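Local coordinates for protein HIAXHD3 (Humicola insolens, PDB 3ZXK) that is a family 43 glycoside hydrolase, an exo-acting arabinofuranosidase that removes arabinofuranose side chains, probably from xylan, and a scaffold for engineering endo-xylanase activity, at residues A5-N10 / W298-I304; F23-F29 / V253-D257. All blocks are in the same frame, centred on the assembly; numbering follows the deposited sequence.

Contact 1 of 2, residues A5-N10 / W298-I304; sequences ASTFTN and WGTSYPI
Strands 7-9 and 301-303 run antiparallel as an isolated two-stranded ribbon, their axes 4.6 Å apart at closest approach and their directions 154° apart. Thr7-Pro303 and Thr9-Ser301 are non-hydrogen-bonded pairs, with CA atoms 4.2 and 4.4 Å apart; Phe8-Tyr302 between them is the hydrogen-bonded pair, with Phe8 N to Tyr302 O at 2.9 Å and Tyr302 N to Phe8 O at 3.1 Å. The ladder runs on past both ends of the strands, through Ile304 N to Ser6 O and Asn10 N to Thr300 O, each 2.9 Å. A short CA-H...O contact, Ser301 CA to Phe8 O at 3.1 Å, reflects the close backbones.

Thr9 and Ser301 share the exposed face, Phe8 and Tyr302 the buried one. Phe8 (chi1 p) lays its ring face over Tyr302 N and brings CE1 to 3.6 Å from Tyr302 CB and 3.4 Å from Pro303 O, while its CB meets Ile304 CD1 at 4.0 Å. Tyr302 (chi1 m) reaches back along its own segment, where its OH accepts from Gly299 N at 2.9 Å; a side chain at Gly299 would collide with the Tyr302 ring. Asn10 (chi1 m) donates ND2 to Gly299 O at 3.0 Å, and its OD1 accepts from Val277 N.

Such pairing of the N-terminal strand with the chain beyond the last blade ties together the two ends of the GH43 five-bladed propeller. Around the ribbon, Asn10, Trp298 and Tyr302 rest on strand 273-282 at Val276, Ala278 and Pro279, and Phe8 packs on the Val51 loop.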
ATOM      1  N   ALA A   5      27.200   6.237  -1.740  1.00 35.60           N
ATOM      2  CA  ALA A   5      26.340   7.459  -1.726  1.00 31.38           C
ATOM      3  C   ALA A   5      26.064   7.902  -0.296  1.00 24.59           C
ATOM      4  O   ALA A   5      25.355   7.212   0.444  1.00 24.16           O
ATOM      5  CB  ALA A   5      25.037   7.205  -2.466  1.00 35.03           C
ATOM      6  N   SER A   6      26.608   9.063   0.071  1.00 20.32           N
ATOM      7  CA  SER A   6      26.667   9.516   1.469  1.00 18.54           C
ATOM      8  C   SER A   6      25.424  10.272   1.941  1.00 15.77           C
ATOM      9  O   SER A   6      25.296  10.576   3.130  1.00 14.98           O
ATOM     10  CB  SER A   6      27.863  10.438   1.641  1.00 20.18           C
ATOM     11  OG  SER A   6      27.637  11.642   0.919  1.00 20.14           O
ATOM     12  N   THR A   7      24.559  10.640   1.001  1.00 13.63           N
ATOM     13  CA  THR A   7      23.301  11.322   1.314  1.00 12.62           C
ATOM     14  C   THR A   7      22.157  10.654   0.564  1.00 11.59           C
ATOM     15  O   THR A   7      22.380   9.783  -0.294  1.00 13.00           O
ATOM     16  CB  THR A   7      23.359  12.815   0.915  1.00 13.32           C
ATOM     17  OG1 THR A   7      23.553  12.903  -0.496  1.00 16.68           O
ATOM     18  CG2 THR A   7      24.522  13.531   1.607  1.00 14.79           C
ATOM     19  N   PHE A   8      20.937  11.045   0.913  1.00 10.29           N
ATOM     20  CA  PHE A   8      19.759  10.613   0.174  1.00  9.77           C
ATOM     21  C   PHE A   8      18.794  11.786  -0.001  1.00  9.13           C
ATOM     22  O   PHE A   8      18.874  12.789   0.728  1.00  9.25           O
ATOM     23  CB  PHE A   8      19.020   9.487   0.892  1.00  9.28           C
ATOM     24  CG  PHE A   8      18.287   9.936   2.123  1.00  8.43           C
ATOM     25  CD1 PHE A   8      18.965  10.040   3.342  1.00  8.89           C
ATOM     26  CD2 PHE A   8      16.915  10.251   2.077  1.00  8.45           C
ATOM     27  CE1 PHE A   8      18.296  10.469   4.493  1.00  8.14           C
ATOM     28  CE2 PHE A   8      16.249  10.669   3.225  1.00  8.48           C
ATOM     29  CZ  PHE A   8      16.930  10.771   4.437  1.00  8.83           C
ATOM     30  N   THR A   9      17.895  11.644  -0.967  1.00  8.75           N
ATOM     31  CA  THR A   9      16.852  12.628  -1.231  1.00  9.52           C
ATOM     32  C   THR A   9      15.461  12.082  -0.876  1.00  8.66           C
ATOM     33  O   THR A   9      15.175  10.891  -1.035  1.00  9.89           O
ATOM     34  CB  THR A   9      16.898  13.119  -2.692  1.00 11.44           C
ATOM     35  OG1 THR A   9      16.669  12.018  -3.574  1.00 15.74           O
ATOM     36  CG2 THR A   9      18.260  13.745  -2.998  1.00 11.85           C
ATOM     37  N   ASN A  10      14.614  12.968  -0.378  1.00  7.06           N
ATOM     38  CA  ASN A  10      13.205  12.653  -0.120  1.00  6.65           C
ATOM     39  C   ASN A  10      12.347  12.925  -1.379  1.00  7.77           C
ATOM     40  O   ASN A  10      12.668  13.842  -2.129  1.00  9.80           O
ATOM     41  CB  ASN A  10      12.702  13.509   1.037  1.00  6.96           C
ATOM     42  CG  ASN A  10      13.078  12.926   2.392  1.00  5.83           C
ATOM     43  OD1 ASN A  10      12.811  11.752   2.668  1.00  5.78           O
ATOM     44  ND2 ASN A  10      13.670  13.748   3.247  1.00  6.81           N
ATOM     45  N   TRP A 298      11.444  20.446   6.532  1.00  9.59           N
ATOM     46  CA  TRP A 298      11.822  19.050   6.397  1.00  8.61           C
ATOM     47  C   TRP A 298      12.714  18.988   5.193  1.00  9.19           C
ATOM     48  O   TRP A 298      12.311  19.348   4.085  1.00  9.85           O
ATOM     49  CB  TRP A 298      10.579  18.196   6.199  1.00  8.28           C
ATOM     50  CG  TRP A 298      10.831  16.718   6.317  1.00  7.34           C
ATOM     51  CD1 TRP A 298      11.672  15.919   5.544  1.00  7.13           C
ATOM     52  CD2 TRP A 298      10.200  15.812   7.262  1.00  7.50           C
ATOM     53  NE1 TRP A 298      11.615  14.615   5.962  1.00  6.31           N
ATOM     54  CE2 TRP A 298      10.721  14.483   6.978  1.00  6.59           C
ATOM     55  CE3 TRP A 298       9.260  15.966   8.278  1.00  7.34           C
ATOM     56  CZ2 TRP A 298      10.341  13.363   7.732  1.00  6.65           C
ATOM     57  CZ3 TRP A 298       8.881  14.847   9.026  1.00  7.31           C
ATOM     58  CH2 TRP A 298       9.409  13.577   8.760  1.00  6.73           C
ATOM     59  N   GLY A 299      13.949  18.571   5.395  1.00  8.93           N
ATOM     60  CA  GLY A 299      14.969  18.702   4.356  1.00  9.56           C
ATOM     61  C   GLY A 299      14.743  17.827   3.139  1.00  9.18           C
ATOM     62  O   GLY A 299      14.226  16.709   3.237  1.00  8.05           O
ATOM     63  N   THR A 300      15.152  18.333   1.982  1.00 10.43           N
ATOM     64  CA  THR A 300      15.079  17.545   0.748  1.00 10.77           C
ATOM     65  C   THR A 300      16.170  16.468   0.687  1.00 11.07           C
ATOM     66  O   THR A 300      15.996  15.425   0.050  1.00 11.58           O
ATOM     67  CB  THR A 300      15.144  18.462  -0.491  1.00 12.88           C
ATOM     68  OG1 THR A 300      16.358  19.201  -0.449  1.00 14.42           O
ATOM     69  CG2 THR A 300      13.974  19.445  -0.488  1.00 12.97           C
ATOM     70  N   SER A 301      17.283  16.712   1.378  1.00 10.92           N
ATOM     71  CA  SER A 301      18.348  15.701   1.491  1.00 10.30           C
ATOM     72  C   SER A 301      18.962  15.686   2.868  1.00  9.07           C
ATOM     73  O   SER A 301      19.072  16.720   3.539  1.00 10.49           O
ATOM     74  CB  SER A 301      19.455  15.916   0.446  1.00 11.93           C
ATOM     75  OG  SER A 301      20.154  17.099   0.726  1.00 17.50           O
ATOM     76  N   TYR A 302      19.396  14.501   3.270  1.00  8.19           N
ATOM     77  CA  TYR A 302      20.042  14.306   4.555  1.00  8.09           C
ATOM     78  C   TYR A 302      21.153  13.261   4.432  1.00  7.83           C
ATOM     79  O   TYR A 302      21.190  12.505   3.451  1.00  8.66           O
ATOM     80  CB  TYR A 302      19.009  13.790   5.548  1.00  7.62           C
ATOM     81  CG  TYR A 302      18.043  14.807   6.085  1.00  7.29           C
ATOM     82  CD1 TYR A 302      18.453  15.785   7.006  1.00  7.48           C
ATOM     83  CD2 TYR A 302      16.695  14.738   5.755  1.00  7.07           C
ATOM     84  CE1 TYR A 302      17.541  16.706   7.529  1.00  7.08           C
ATOM     85  CE2 TYR A 302      15.771  15.636   6.292  1.00  6.62           C
ATOM     86  CZ  TYR A 302      16.200  16.625   7.170  1.00  7.32           C
ATOM     87  OH  TYR A 302      15.292  17.511   7.720  1.00  8.62           O
ATOM     88  N   PRO A 303      22.053  13.185   5.436  1.00  8.54           N
ATOM     89  CA  PRO A 303      23.038  12.093   5.434  1.00  8.24           C
ATOM     90  C   PRO A 303      22.369  10.708   5.446  1.00  8.66           C
ATOM     91  O   PRO A 303      21.292  10.519   6.018  1.00  9.14           O
ATOM     92  CB  PRO A 303      23.811  12.304   6.736  1.00  8.41           C
ATOM     93  CG  PRO A 303      23.658  13.782   7.022  1.00  9.11           C
ATOM     94  CD  PRO A 303      22.244  14.107   6.577  1.00  8.55           C
ATOM     95  N   ILE A 304      23.029   9.748   4.825  1.00  8.11           N
ATOM     96  CA  ILE A 304      22.475   8.412   4.732  1.00  7.92           C
ATOM     97  C   ILE A 304      22.400   7.805   6.153  1.00  7.46           C
ATOM     98  O   ILE A 304      23.326   7.911   6.926  1.00  7.93           O
ATOM     99  CB  ILE A 304      23.299   7.540   3.731  1.00  8.24           C
ATOM    100  CG1 ILE A 304      22.508   6.293   3.322  1.00  9.51           C
ATOM    101  CG2 ILE A 304      24.701   7.249   4.273  1.00  9.68           C
ATOM    102  CD1 ILE A 304      21.384   6.587   2.362  1.00 13.28           C
TER

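Contact 2 of 2, residues F23-F29 / V253-D257; sequences FRVGSVF and VDAPD
A tight hairpin, strands 21-25 and 28-32 joined by a type II' turn from Val25 to Val28, meets the end of strand 250-254. Val25 N to Val28 O (2.8 Å) and Val28 N to Val25 O (3.0 Å) close the turn, and Gly26 takes its positive phi (59°). Between the segments the nearest CA atoms, Phe23 and Val253, stay 5.5 Å apart, and both direct bonds come from the Arg24 side chain, extended at chi1 and chi2 (t, t) and bent at chi3 (p). Its NE donates to Asp254 O (2.8 Å), its NH2 forms a salt bridge with Asp254 OD2 (2.6 Å), and its NH1 returns to Gly26 O (2.8 Å). One water accepts from Arg24 N (2.9 Å) and donates to Asp254 OD1 (3.2 Å). Alongside, the Phe29 ring edge meets Val253 CG2 (3.9 Å from CD1) and Ala255 CA (3.9 Å from CZ). Adjacent propeller blades are thus joined by one arginine with an acceptor for every guanidinium nitrogen, beside an apolar seam, rather than by sheet pairing.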
ATOM      1  N   PHE A  23      10.410  -0.494  11.977  1.00  4.21           N
ATOM      2  CA  PHE A  23      11.217  -0.982  13.098  1.00  4.15           C
ATOM      3  C   PHE A  23      12.463  -1.645  12.563  1.00  4.70           C
ATOM      4  O   PHE A  23      12.561  -1.879  11.366  1.00  4.79           O
ATOM      5  CB  PHE A  23      10.415  -1.922  14.030  1.00  4.41           C
ATOM      6  CG  PHE A  23       9.879  -3.154  13.348  1.00  4.71           C
ATOM      7  CD1 PHE A  23       8.645  -3.154  12.716  1.00  5.03           C
ATOM      8  CD2 PHE A  23      10.629  -4.317  13.314  1.00  5.39           C
ATOM      9  CE1 PHE A  23       8.168  -4.286  12.059  1.00  4.87           C
ATOM     10  CE2 PHE A  23      10.147  -5.464  12.683  1.00  5.45           C
ATOM     11  CZ  PHE A  23       8.908  -5.461  12.073  1.00  4.80           C
ATOM     12  N   ARG A  24      13.411  -1.910  13.449  1.00  5.09           N
ATOM     13  CA  ARG A  24      14.672  -2.515  13.041  1.00  5.15           C
ATOM     14  C   ARG A  24      14.850  -3.847  13.726  1.00  5.73           C
ATOM     15  O   ARG A  24      14.540  -3.986  14.921  1.00  6.24           O
ATOM     16  CB  ARG A  24      15.839  -1.602  13.432  1.00  5.56           C
ATOM     17  CG  ARG A  24      17.185  -2.151  13.027  1.00  6.46           C
ATOM     18  CD  ARG A  24      18.308  -1.158  13.264  1.00  7.12           C
ATOM     19  NE  ARG A  24      18.459  -0.783  14.668  1.00  8.08           N
ATOM     20  CZ  ARG A  24      19.181  -1.457  15.560  1.00  9.43           C
ATOM     21  NH1 ARG A  24      19.825  -2.574  15.213  1.00 11.00           N
ATOM     22  NH2 ARG A  24      19.266  -1.021  16.805  1.00 11.87           N
ATOM     23  N   VAL A  25      15.330  -4.833  12.970  1.00  5.69           N
ATOM     24  CA  VAL A  25      15.865  -6.076  13.559  1.00  6.38           C
ATOM     25  C   VAL A  25      17.290  -6.207  13.085  1.00  6.72           C
ATOM     26  O   VAL A  25      17.528  -6.431  11.893  1.00  6.89           O
ATOM     27  CB  VAL A  25      15.066  -7.319  13.115  1.00  7.38           C
ATOM     28  CG1 VAL A  25      15.574  -8.553  13.868  1.00  8.12           C
ATOM     29  CG2 VAL A  25      13.571  -7.108  13.348  1.00  7.38           C
ATOM     30  N   GLY A  26      18.247  -6.049  13.990  1.00  7.62           N
ATOM     31  CA  GLY A  26      19.651  -6.154  13.589  1.00  8.64           C
ATOM     32  C   GLY A  26      20.007  -5.138  12.521  1.00  8.31           C
ATOM     33  O   GLY A  26      19.893  -3.935  12.763  1.00  8.94           O
ATOM     34  N   SER A  27      20.483  -5.625  11.367  1.00  8.24           N
ATOM     35  CA  SER A  27      20.879  -4.785  10.240  1.00  8.67           C
ATOM     36  C   SER A  27      19.740  -4.404   9.277  1.00  7.37           C
ATOM     37  O   SER A  27      19.948  -3.674   8.308  1.00  7.90           O
ATOM     38  CB  SER A  27      22.003  -5.492   9.469  1.00 10.26           C
ATOM     39  OG  SER A  27      23.097  -5.673  10.333  1.00 15.62           O
ATOM     40  N   VAL A  28      18.527  -4.868   9.556  1.00  5.53           N
ATOM     41  CA  VAL A  28      17.434  -4.733   8.602  1.00  5.22           C
ATOM     42  C   VAL A  28      16.296  -3.890   9.161  1.00  4.56           C
ATOM     43  O   VAL A  28      15.876  -4.078  10.311  1.00  4.85           O
ATOM     44  CB  VAL A  28      16.860  -6.119   8.179  1.00  5.46           C
ATOM     45  CG1 VAL A  28      15.762  -5.904   7.144  1.00  5.89           C
ATOM     46  CG2 VAL A  28      17.964  -7.018   7.638  1.00  6.10           C
ATOM     47  N   PHE A  29      15.803  -2.972   8.338  1.00  4.25           N
ATOM     48  CA  PHE A  29      14.603  -2.199   8.694  1.00  4.01           C
ATOM     49  C   PHE A  29      13.416  -2.797   7.961  1.00  4.32           C
ATOM     50  O   PHE A  29      13.508  -3.161   6.776  1.00  5.04           O
ATOM     51  CB  PHE A  29      14.727  -0.748   8.243  1.00  4.31           C
ATOM     52  CG  PHE A  29      15.902  -0.024   8.820  1.00  4.62           C
ATOM     53  CD1 PHE A  29      15.792   0.617  10.071  1.00  5.40           C
ATOM     54  CD2 PHE A  29      17.110   0.072   8.124  1.00  4.92           C
ATOM     55  CE1 PHE A  29      16.864   1.315  10.620  1.00  5.53           C
ATOM     56  CE2 PHE A  29      18.194   0.778   8.683  1.00  5.85           C
ATOM     57  CZ  PHE A  29      18.063   1.399   9.927  1.00  6.17           C
ATOM     58  N   VAL A 253      12.423   5.213  14.414  1.00  4.91           N
ATOM     59  CA  VAL A 253      13.201   3.984  14.390  1.00  5.47           C
ATOM     60  C   VAL A 253      14.675   4.317  14.592  1.00  5.49           C
ATOM     61  O   VAL A 253      15.139   5.385  14.156  1.00  5.91           O
ATOM     62  CB  VAL A 253      12.958   3.174  13.101  1.00  5.51           C
ATOM     63  CG1 VAL A 253      13.374   3.960  11.829  1.00  5.91           C
ATOM     64  CG2 VAL A 253      13.683   1.836  13.179  1.00  6.21           C
ATOM     65  N   ASP A 254      15.381   3.418  15.266  1.00  6.17           N
ATOM     66  CA  ASP A 254      16.794   3.567  15.560  1.00  7.10           C
ATOM     67  C   ASP A 254      17.609   2.833  14.500  1.00  7.99           C
ATOM     68  O   ASP A 254      17.268   1.710  14.116  1.00  7.93           O
ATOM     69  CB  ASP A 254      17.139   3.002  16.949  1.00  9.79           C
ATOM     70  CG  ASP A 254      16.657   1.542  17.174  1.00 11.13           C
ATOM     71  OD1 ASP A 254      15.437   1.253  17.020  1.00 15.00           O
ATOM     72  OD2 ASP A 254      17.469   0.700  17.609  1.00 20.07           O
ATOM     73  N   ALA A 255      18.672   3.467  14.025  1.00  9.05           N
ATOM     74  CA  ALA A 255      19.645   2.781  13.159  1.00 10.22           C
ATOM     75  C   ALA A 255      20.652   2.011  14.021  1.00 10.83           C
ATOM     76  O   ALA A 255      20.724   2.212  15.247  1.00 12.07           O
ATOM     77  CB  ALA A 255      20.347   3.783  12.245  1.00 11.23           C
ATOM     78  N   PRO A 256      21.425   1.106  13.405  1.00 10.39           N
ATOM     79  CA  PRO A 256      22.405   0.370  14.206  1.00 12.32           C
ATOM     80  C   PRO A 256      23.396   1.261  14.971  1.00 14.31           C
ATOM     81  O   PRO A 256      23.876   0.856  16.028  1.00 15.48           O
ATOM     82  CB  PRO A 256      23.130  -0.491  13.163  1.00 13.40           C
ATOM     83  CG  PRO A 256      22.102  -0.705  12.112  1.00 12.17           C
ATOM     84  CD  PRO A 256      21.377   0.610  12.013  1.00 11.41           C
ATOM     85  N   ASP A 257      23.678   2.464  14.474  1.00 13.80           N
ATOM     86  CA  ASP A 257      24.613   3.374  15.164  1.00 14.53           C
ATOM     87  C   ASP A 257      23.968   4.108  16.363  1.00 15.15           C
ATOM     88  O   ASP A 257      24.617   4.920  17.033  1.00 16.30           O
ATOM     89  CB  ASP A 257      25.275   4.336  14.155  1.00 14.98           C
ATOM     90  CG  ASP A 257      24.316   5.399  13.605  1.00 16.54           C
ATOM     91  OD1 ASP A 257      23.096   5.314  13.855  1.00 15.84           O
ATOM     92  OD2 ASP A 257      24.796   6.344  12.931  1.00 17.66           O
TER
HETATM   93  O   HOH W   1      13.199  -0.789  16.075  1.00 19.38           O

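Overall arrangement
Both contacts belong to the seam where the first and last blades of the propeller meet. Their centres lie 18 Å apart and their nearest atoms about 6 Å, so they do not touch; the consecutive residues Leu50 and Val51 bridge the gap, Leu50 packing on Phe29 and Val253 of contact 2 and Val51 on Phe8 of contact 1. Along the chain, contact 2 is nested within the loop that contact 1 closes. The last blade leads on to the sugar site: His248 and Gln249 of the glycan pocket immediately precede strand 250-254, and Arg273 begins strand 273-282, on which contact 1 rests. The Trp298 side chain is about 13 Å from the bound arabinofuranose.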